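Local coordinates for type I site-specific restriction-modification system, R (Restriction) subunit (Vibrio vulnificus, PDB 3H1T), which is a putative motor subunit of a type I restriction enzyme, with helicase-like domains that probably bind ATP and DNA for translocation, at residues 370-382 with 549-563. Sequence-based numbering, arbitrary orientation.
Sequences FLAPYRVHRVISE and KLWFNIIDYTGSATQ
Tyr374 to Arg378 pair in parallel with Phe552 to Asp556, the short strand axes 4.6 Å apart and 21° from aligned. These are adjacent strands in a sheet consistent with the second RecA-like domain of superfamily 2 helicases. Strand 518-524 flanks 552-556, and strand 576-582 flanks 374-381. Six backbone hydrogen bonds form the ladder, from Phe552 N to Pro373 O through Val379 N to Asp556 O.

On one face, Tyr374 CB sits 3.6 Å from the centroid of the Phe552 ring, a CH-pi contact. The Arg378 chain bends at its second and third torsions and brings its guanidinium over the Gln563 amide. The two planes are 4° apart, and Arg378 CZ lies 3.5 Å from Gln563 NE2. Arg378 NH1 forms a salt bridge with Glu579.

On the other face, Arg375 places its guanidinium over the six-membered ring of Trp551, a cation-pi contact with the guanidinium and ring planes 39° apart. His377 NE2 makes a weak hydrogen bond to Asn553 OD1. A water between the two is hydrogen-bonded to both. His377 ND1 is hydrogen-bonded to Asp578, and Asn553 ND2 to Asn520 OD1 of strand 518-524.

At the end of strand 552-556, the Asp556 carboxylate ties down the turn into helix 561-564. Its OD1 accepts from Thr558 N in an Asx turn and from Thr558 OG1. Its OD2 takes Thr562 N at 2.8 Å and, through the anti lone pair, Thr562 OG1 at 2.7 Å.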
loop_
_atom_site.group_PDB
_atom_site.type_symbol
_atom_site.label_atom_id
_atom_site.label_comp_id
_atom_site.label_asym_id
_atom_site.label_seq_id
_atom_site.Cartn_x
_atom_site.Cartn_y
_atom_site.Cartn_z
ATOM N N PHE A 370 2.779 -9.063 -2.010
ATOM C CA PHE A 370 3.426 -7.760 -2.108
ATOM C C PHE A 370 3.779 -7.125 -0.775
ATOM O O PHE A 370 4.517 -6.147 -0.727
ATOM C CB PHE A 370 2.542 -6.799 -2.902
ATOM C CG PHE A 370 2.486 -7.108 -4.367
ATOM C CD1 PHE A 370 3.661 -7.320 -5.092
ATOM C CD2 PHE A 370 1.262 -7.154 -5.037
ATOM C CE1 PHE A 370 3.617 -7.573 -6.470
ATOM C CE2 PHE A 370 1.206 -7.406 -6.417
ATOM C CZ PHE A 370 2.383 -7.616 -7.131
ATOM N N LEU A 371 3.226 -7.669 0.298
ATOM C CA LEU A 371 3.508 -7.187 1.641
ATOM C C LEU A 371 3.783 -8.440 2.455
ATOM O O LEU A 371 3.342 -9.529 2.084
ATOM C CB LEU A 371 2.322 -6.405 2.209
ATOM C CG LEU A 371 2.015 -5.038 1.598
ATOM C CD1 LEU A 371 0.830 -4.442 2.343
ATOM C CD2 LEU A 371 3.226 -4.114 1.700
ATOM N N ALA A 372 4.497 -8.294 3.566
ATOM C CA ALA A 372 4.873 -9.445 4.376
ATOM C C ALA A 372 3.911 -9.899 5.466
ATOM O O ALA A 372 3.292 -9.088 6.145
ATOM C CB ALA A 372 6.262 -9.210 4.976
ATOM N N PRO A 373 3.759 -11.219 5.634
ATOM C CA PRO A 373 2.872 -11.768 6.675
ATOM C C PRO A 373 3.537 -11.650 8.065
ATOM O O PRO A 373 4.733 -11.381 8.149
ATOM C CB PRO A 373 2.657 -13.214 6.205
ATOM C CG PRO A 373 3.950 -13.525 5.491
ATOM C CD PRO A 373 4.175 -12.274 4.691
ATOM N N TYR A 374 2.797 -11.867 9.149
ATOM C CA TYR A 374 3.387 -11.702 10.476
ATOM C C TYR A 374 2.907 -12.672 11.552
ATOM O O TYR A 374 1.834 -13.263 11.438
ATOM C CB TYR A 374 3.118 -10.264 10.948
ATOM C CG TYR A 374 1.642 -9.889 10.903
ATOM C CD1 TYR A 374 0.770 -10.271 11.927
ATOM C CD2 TYR A 374 1.097 -9.227 9.791
ATOM C CE1 TYR A 374 -0.594 -10.007 11.840
ATOM C CE2 TYR A 374 -0.265 -8.967 9.706
ATOM C CZ TYR A 374 -1.103 -9.357 10.726
ATOM O OH TYR A 374 -2.447 -9.091 10.595
ATOM N N ARG A 375 3.724 -12.830 12.590
ATOM C CA ARG A 375 3.384 -13.664 13.736
ATOM C C ARG A 375 3.218 -12.745 14.936
ATOM O O ARG A 375 3.997 -11.811 15.113
ATOM C CB ARG A 375 4.496 -14.664 14.069
ATOM C CG ARG A 375 4.556 -15.884 13.192
ATOM C CD ARG A 375 5.150 -15.568 11.837
ATOM N NE ARG A 375 5.014 -16.690 10.912
ATOM C CZ ARG A 375 5.659 -17.849 11.030
ATOM N NH1 ARG A 375 6.505 -18.055 12.039
ATOM N NH2 ARG A 375 5.440 -18.818 10.148
ATOM N N VAL A 376 2.202 -12.982 15.753
ATOM C CA VAL A 376 2.041 -12.165 16.933
ATOM C C VAL A 376 2.413 -12.975 18.174
ATOM O O VAL A 376 2.001 -14.121 18.332
ATOM C CB VAL A 376 0.599 -11.646 17.119
ATOM C CG1 VAL A 376 0.526 -10.833 18.409
ATOM C CG2 VAL A 376 0.178 -10.797 15.941
ATOM N N HIS A 377 3.231 -12.378 19.030
ATOM C CA HIS A 377 3.652 -12.999 20.277
ATOM C C HIS A 377 3.247 -11.989 21.329
ATOM O O HIS A 377 3.921 -10.974 21.523
ATOM C CB HIS A 377 5.167 -13.204 20.308
ATOM C CG HIS A 377 5.693 -14.023 19.172
ATOM N ND1 HIS A 377 5.234 -15.291 18.893
ATOM C CD2 HIS A 377 6.648 -13.757 18.249
ATOM C CE1 HIS A 377 5.885 -15.773 17.848
ATOM N NE2 HIS A 377 6.749 -14.863 17.439
ATOM N N ARG A 378 2.106 -12.239 21.959
ATOM C CA ARG A 378 1.570 -11.373 22.998
ATOM C C ARG A 378 2.259 -11.826 24.291
ATOM O O ARG A 378 2.333 -13.028 24.579
ATOM C CB ARG A 378 0.049 -11.573 23.066
ATOM C CG ARG A 378 -0.742 -10.516 23.809
ATOM C CD ARG A 378 -2.056 -10.183 23.076
ATOM N NE ARG A 378 -2.696 -11.340 22.450
ATOM C CZ ARG A 378 -3.169 -12.385 23.125
ATOM N NH1 ARG A 378 -3.077 -12.415 24.449
ATOM N NH2 ARG A 378 -3.721 -13.410 22.483
ATOM N N VAL A 379 2.794 -10.877 25.050
ATOM C CA VAL A 379 3.467 -11.207 26.293
ATOM C C VAL A 379 2.835 -10.457 27.442
ATOM O O VAL A 379 2.896 -9.229 27.485
ATOM C CB VAL A 379 4.945 -10.826 26.250
ATOM C CG1 VAL A 379 5.638 -11.328 27.512
ATOM C CG2 VAL A 379 5.582 -11.408 25.008
ATOM N N ILE A 380 2.220 -11.176 28.372
ATOM C CA ILE A 380 1.602 -10.506 29.496
ATOM C C ILE A 380 2.339 -10.809 30.799
ATOM O O ILE A 380 2.865 -11.911 31.020
ATOM C CB ILE A 380 0.102 -10.897 29.649
ATOM C CG1 ILE A 380 -0.546 -10.035 30.737
ATOM C CG2 ILE A 380 -0.028 -12.353 30.071
ATOM C CD1 ILE A 380 -0.633 -8.563 30.404
ATOM N N SER A 381 2.387 -9.805 31.663
ATOM C CA SER A 381 3.051 -9.940 32.950
ATOM C C SER A 381 2.164 -10.752 33.907
ATOM O O SER A 381 0.947 -10.533 33.989
ATOM C CB SER A 381 3.347 -8.550 33.521
ATOM O OG SER A 381 4.107 -7.773 32.601
ATOM N N GLU A 382 2.784 -11.683 34.631
ATOM C CA GLU A 382 2.079 -12.559 35.569
ATOM C C GLU A 382 1.097 -11.872 36.506
ATOM O O GLU A 382 0.004 -12.386 36.748
ATOM C CB GLU A 382 3.082 -13.330 36.418
ATOM C CG GLU A 382 2.520 -14.546 37.119
ATOM C CD GLU A 382 3.540 -15.178 38.045
ATOM O OE1 GLU A 382 4.679 -14.658 38.109
ATOM O OE2 GLU A 382 3.209 -16.186 38.711
ATOM N N LYS A 549 14.176 -11.548 3.713
ATOM C CA LYS A 549 13.039 -10.940 4.389
ATOM C C LYS A 549 11.721 -11.367 3.748
ATOM O O LYS A 549 11.347 -10.853 2.691
ATOM C CB LYS A 549 13.172 -9.416 4.358
ATOM C CG LYS A 549 11.925 -8.676 4.813
ATOM C CD LYS A 549 11.503 -9.123 6.199
ATOM C CE LYS A 549 10.209 -8.459 6.628
ATOM N NZ LYS A 549 10.332 -6.975 6.653
ATOM N N LEU A 550 11.022 -12.305 4.387
ATOM C CA LEU A 550 9.739 -12.789 3.871
ATOM C C LEU A 550 8.548 -12.598 4.806
ATOM O O LEU A 550 7.407 -12.553 4.350
ATOM C CB LEU A 550 9.848 -14.266 3.488
ATOM C CG LEU A 550 10.799 -14.499 2.317
ATOM C CD1 LEU A 550 10.997 -15.987 2.059
ATOM C CD2 LEU A 550 10.236 -13.800 1.101
ATOM N N TRP A 551 8.807 -12.502 6.105
ATOM C CA TRP A 551 7.748 -12.291 7.091
ATOM C C TRP A 551 8.361 -11.653 8.325
ATOM O O TRP A 551 9.578 -11.513 8.403
ATOM C CB TRP A 551 7.070 -13.623 7.461
ATOM C CG TRP A 551 8.017 -14.662 7.969
ATOM C CD1 TRP A 551 8.818 -15.478 7.223
ATOM C CD2 TRP A 551 8.316 -14.952 9.340
ATOM N NE1 TRP A 551 9.603 -16.257 8.043
ATOM C CE2 TRP A 551 9.318 -15.951 9.347
ATOM C CE3 TRP A 551 7.843 -14.464 10.563
ATOM C CZ2 TRP A 551 9.853 -16.471 10.535
ATOM C CZ3 TRP A 551 8.374 -14.984 11.746
ATOM C CH2 TRP A 551 9.372 -15.974 11.719
ATOM N N PHE A 552 7.530 -11.255 9.283
ATOM C CA PHE A 552 8.056 -10.646 10.497
ATOM C C PHE A 552 7.257 -10.948 11.760
ATOM O O PHE A 552 6.137 -11.455 11.692
ATOM C CB PHE A 552 8.164 -9.128 10.331
ATOM C CG PHE A 552 6.846 -8.428 10.240
ATOM C CD1 PHE A 552 6.051 -8.530 9.089
ATOM C CD2 PHE A 552 6.402 -7.633 11.292
ATOM C CE1 PHE A 552 4.834 -7.843 8.993
ATOM C CE2 PHE A 552 5.190 -6.945 11.207
ATOM C CZ PHE A 552 4.403 -7.047 10.060
ATOM N N ASN A 553 7.852 -10.630 12.910
ATOM C CA ASN A 553 7.241 -10.843 14.221
ATOM C C ASN A 553 6.807 -9.545 14.864
ATOM O O ASN A 553 7.450 -8.518 14.700
ATOM C CB ASN A 553 8.240 -11.495 15.198
ATOM C CG ASN A 553 8.822 -12.764 14.685
ATOM O OD1 ASN A 553 8.148 -13.790 14.642
ATOM N ND2 ASN A 553 10.082 -12.715 14.280
ATOM N N ILE A 554 5.710 -9.610 15.601
ATOM C CA ILE A 554 5.225 -8.476 16.357
ATOM C C ILE A 554 5.181 -8.968 17.798
ATOM O O ILE A 554 4.305 -9.751 18.165
ATOM C CB ILE A 554 3.816 -8.049 15.936
ATOM C CG1 ILE A 554 3.841 -7.429 14.530
ATOM C CG2 ILE A 554 3.267 -7.045 16.929
ATOM C CD1 ILE A 554 2.427 -7.042 14.019
ATOM N N ILE A 555 6.172 -8.570 18.589
ATOM C CA ILE A 555 6.230 -8.948 19.994
ATOM C C ILE A 555 5.509 -7.830 20.760
ATOM O O ILE A 555 5.920 -6.668 20.719
ATOM C CB ILE A 555 7.693 -9.080 20.478
ATOM C CG1 ILE A 555 8.418 -10.216 19.754
ATOM C CG2 ILE A 555 7.716 -9.400 21.946
ATOM C CD1 ILE A 555 8.794 -9.925 18.314
ATOM N N ASP A 556 4.410 -8.184 21.426
ATOM C CA ASP A 556 3.571 -7.229 22.170
ATOM C C ASP A 556 3.707 -7.342 23.696
ATOM O O ASP A 556 3.195 -8.290 24.307
ATOM C CB ASP A 556 2.102 -7.458 21.775
ATOM C CG ASP A 556 1.180 -6.333 22.216
ATOM O OD1 ASP A 556 1.640 -5.395 22.895
ATOM O OD2 ASP A 556 -0.020 -6.391 21.880
ATOM N N TYR A 557 4.367 -6.362 24.311
ATOM C CA TYR A 557 4.583 -6.343 25.761
ATOM C C TYR A 557 3.536 -5.525 26.496
ATOM O O TYR A 557 3.520 -5.499 27.728
ATOM C CB TYR A 557 5.975 -5.780 26.076
ATOM C CG TYR A 557 7.096 -6.734 25.730
ATOM C CD1 TYR A 557 7.289 -7.901 26.472
ATOM C CD2 TYR A 557 7.948 -6.487 24.649
ATOM C CE1 TYR A 557 8.292 -8.797 26.147
ATOM C CE2 TYR A 557 8.960 -7.389 24.309
ATOM C CZ TYR A 557 9.123 -8.541 25.066
ATOM O OH TYR A 557 10.116 -9.426 24.753
ATOM N N THR A 558 2.672 -4.847 25.748
ATOM C CA THR A 558 1.625 -4.050 26.363
ATOM C C THR A 558 0.558 -4.985 26.929
ATOM O O THR A 558 -0.132 -4.650 27.893
ATOM C CB THR A 558 0.956 -3.098 25.331
ATOM O OG1 THR A 558 0.156 -3.859 24.416
ATOM C CG2 THR A 558 2.013 -2.350 24.541
ATOM N N GLY A 559 0.434 -6.165 26.333
ATOM C CA GLY A 559 -0.557 -7.117 26.790
ATOM C C GLY A 559 -1.958 -6.624 26.483
ATOM O O GLY A 559 -2.855 -6.687 27.334
ATOM N N SER A 560 -2.151 -6.116 25.266
ATOM C CA SER A 560 -3.458 -5.617 24.865
ATOM C C SER A 560 -3.500 -4.918 23.508
ATOM O O SER A 560 -4.472 -5.095 22.763
ATOM C CB SER A 560 -4.006 -4.670 25.934
ATOM O OG SER A 560 -3.191 -3.517 26.085
ATOM N N ALA A 561 -2.471 -4.136 23.177
ATOM C CA ALA A 561 -2.436 -3.415 21.903
ATOM C C ALA A 561 -2.897 -4.265 20.724
ATOM O O ALA A 561 -3.817 -3.876 20.007
ATOM C CB ALA A 561 -1.021 -2.876 21.629
ATOM N N THR A 562 -2.276 -5.424 20.529
ATOM C CA THR A 562 -2.646 -6.295 19.421
ATOM C C THR A 562 -4.080 -6.837 19.504
ATOM O O THR A 562 -4.621 -7.284 18.494
ATOM C CB THR A 562 -1.657 -7.476 19.289
ATOM O OG1 THR A 562 -1.533 -8.133 20.552
ATOM C CG2 THR A 562 -0.284 -6.981 18.880
ATOM N N GLN A 563 -4.698 -6.805 20.686
ATOM C CA GLN A 563 -6.077 -7.292 20.822
ATOM C C GLN A 563 -7.000 -6.100 20.611
ATOM O O GLN A 563 -8.012 -6.167 19.921
ATOM C CB GLN A 563 -6.311 -7.885 22.219
ATOM C CG GLN A 563 -5.290 -8.940 22.611
ATOM C CD GLN A 563 -5.793 -9.907 23.677
ATOM O OE1 GLN A 563 -5.620 -9.680 24.873
ATOM N NE2 GLN A 563 -6.425 -10.994 23.236
HETATM O O HOH W 1 8.246 -16.347 15.542
HETATM O O HOH W 2 3.977 -7.685 29.378
#